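Local structure of glyoxalase family protein (Listeria monocytogenes, 2P7Q) at residues F47-G51 with L52-I56. The protein catalyses the manganese-dependent hydration of the antibiotic fosfomycin, giving the bacterium resistance to the drug. The protein carries 1 engineered substitution. Residues are numbered along the deposited sequence; the frame is centred on the assembly and turned at random.
Sequences FLIAG and LWICI
Leu52 meets Ile49 right after the tight two-residue turn Ala50-Gly51. Its O receives Ile49 N at 2.9 Å, a nearly straight bond, whereas the bond returned by Leu52 N to Ile49 O is weak (3.0 Å, N-H...O 128°), its hydrogen being shared weakly with Ala50 O. The turn is distorted from type I', with Gly51 at the centre of a gamma-turn-like bend that glycine, lacking a side chain, accommodates. With CG anti to the backbone N, Leu52 lays its apolar branches on Leu5 and Ile8 of strand 4-12. Trp53 and Leu48 form an antiparallel non-hydrogen-bonded pair on the other face, where both pack on Leu124 of the second subunit; the broad indole also meets the ring of His7, a probable manganese ligand that lines the product pocket. This beta hairpin, strands 44-49 and 52-58, belongs to a four-stranded mixed sheet of the glyoxalase fold. Ile54 and Phe47 form an antiparallel hydrogen-bonded pair, Phe47 N donating to Ile54 O at 2.7 Å and Ile54 N to Phe47 O at 2.9 Å. With CG1 anti to its carbonyl carbon (chi1 -48°), Ile54 brings this branch 3.7 Å from Ile49 CD1, an apolar contact on the face where Phe47, Ile49 and Ile56 meet helix 15-26. Cys55 turns away and touches the bound diol product. Branched Ile56 fills the helix-facing side again, its CG1 3.7 Å from Phe47 CE1 and its side chain roughly perpendicular to that of Phe47.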
loop_
_atom_site.group_PDB
_atom_site.type_symbol
_atom_site.label_atom_id
_atom_site.label_comp_id
_atom_site.label_asym_id
_atom_site.label_seq_id
_atom_site.Cartn_x
_atom_site.Cartn_y
_atom_site.Cartn_z
ATOM N N PHE A 47 -13.200 2.038 -4.692
ATOM C CA PHE A 47 -12.891 2.643 -5.981
ATOM C C PHE A 47 -11.904 1.787 -6.769
ATOM O O PHE A 47 -11.259 0.886 -6.229
ATOM C CB PHE A 47 -12.292 4.042 -5.802
ATOM C CG PHE A 47 -13.057 4.922 -4.864
ATOM C CD1 PHE A 47 -13.006 4.706 -3.490
ATOM C CD2 PHE A 47 -13.809 5.991 -5.349
ATOM C CE1 PHE A 47 -13.684 5.537 -2.606
ATOM C CE2 PHE A 47 -14.495 6.835 -4.473
ATOM C CZ PHE A 47 -14.432 6.606 -3.095
ATOM N N LEU A 48 -11.815 2.062 -8.062
ATOM C CA LEU A 48 -10.859 1.387 -8.924
ATOM C C LEU A 48 -9.911 2.489 -9.355
ATOM O O LEU A 48 -10.344 3.502 -9.922
ATOM C CB LEU A 48 -11.519 0.797 -10.165
ATOM C CG LEU A 48 -12.330 -0.479 -10.004
ATOM C CD1 LEU A 48 -12.891 -0.867 -11.360
ATOM C CD2 LEU A 48 -11.447 -1.593 -9.447
ATOM N N ILE A 49 -8.630 2.313 -9.052
ATOM C CA ILE A 49 -7.626 3.284 -9.437
ATOM C C ILE A 49 -6.588 2.518 -10.234
ATOM O O ILE A 49 -5.778 1.782 -9.663
ATOM C CB ILE A 49 -6.957 3.932 -8.215
ATOM C CG1 ILE A 49 -7.983 4.730 -7.414
ATOM C CG2 ILE A 49 -5.837 4.845 -8.664
ATOM C CD1 ILE A 49 -7.362 5.571 -6.311
ATOM N N ALA A 50 -6.632 2.675 -11.555
ATOM C CA ALA A 50 -5.703 1.996 -12.446
ATOM C C ALA A 50 -5.600 0.529 -12.061
ATOM O O ALA A 50 -4.528 0.039 -11.711
ATOM C CB ALA A 50 -4.339 2.650 -12.369
ATOM N N GLY A 51 -6.726 -0.163 -12.107
ATOM C CA GLY A 51 -6.725 -1.571 -11.769
ATOM C C GLY A 51 -6.887 -1.869 -10.294
ATOM O O GLY A 51 -7.676 -2.719 -9.917
ATOM N N LEU A 52 -6.150 -1.156 -9.454
ATOM C CA LEU A 52 -6.200 -1.376 -8.019
ATOM C C LEU A 52 -7.548 -1.121 -7.343
ATOM O O LEU A 52 -8.220 -0.134 -7.617
ATOM C CB LEU A 52 -5.113 -0.538 -7.339
ATOM C CG LEU A 52 -5.067 -0.667 -5.814
ATOM C CD1 LEU A 52 -5.162 -2.133 -5.405
ATOM C CD2 LEU A 52 -3.780 -0.034 -5.292
ATOM N N TRP A 53 -7.926 -2.023 -6.447
ATOM C CA TRP A 53 -9.172 -1.921 -5.698
ATOM C C TRP A 53 -8.892 -1.193 -4.363
ATOM O O TRP A 53 -8.350 -1.775 -3.429
ATOM C CB TRP A 53 -9.722 -3.343 -5.479
ATOM C CG TRP A 53 -10.893 -3.479 -4.546
ATOM C CD1 TRP A 53 -11.699 -2.476 -4.082
ATOM C CD2 TRP A 53 -11.392 -4.695 -3.961
ATOM N NE1 TRP A 53 -12.664 -2.991 -3.244
ATOM C CE2 TRP A 53 -12.499 -4.349 -3.152
ATOM C CE3 TRP A 53 -11.012 -6.041 -4.042
ATOM C CZ2 TRP A 53 -13.229 -5.301 -2.425
ATOM C CZ3 TRP A 53 -11.741 -6.989 -3.317
ATOM C CH2 TRP A 53 -12.836 -6.610 -2.521
ATOM N N ILE A 54 -9.246 0.090 -4.294
ATOM C CA ILE A 54 -9.025 0.897 -3.090
ATOM C C ILE A 54 -10.294 1.031 -2.260
ATOM O O ILE A 54 -11.353 1.355 -2.788
ATOM C CB ILE A 54 -8.575 2.334 -3.434
ATOM C CG1 ILE A 54 -7.455 2.306 -4.469
ATOM C CG2 ILE A 54 -8.090 3.043 -2.173
ATOM C CD1 ILE A 54 -6.207 1.628 -3.980
ATOM N N CYS A 55 -10.183 0.793 -0.958
ATOM C CA CYS A 55 -11.324 0.909 -0.063
ATOM C C CYS A 55 -11.109 2.019 0.953
ATOM O O CYS A 55 -10.033 2.147 1.530
ATOM C CB CYS A 55 -11.562 -0.395 0.675
ATOM S SG CYS A 55 -12.095 -1.731 -0.378
ATOM N N ILE A 56 -12.147 2.818 1.165
ATOM C CA ILE A 56 -12.100 3.922 2.111
ATOM C C ILE A 56 -13.202 3.719 3.152
ATOM O O ILE A 56 -14.365 3.524 2.808
ATOM C CB ILE A 56 -12.305 5.270 1.382
ATOM C CG1 ILE A 56 -11.274 5.423 0.257
ATOM C CG2 ILE A 56 -12.157 6.420 2.356
ATOM C CD1 ILE A 56 -9.816 5.487 0.734
#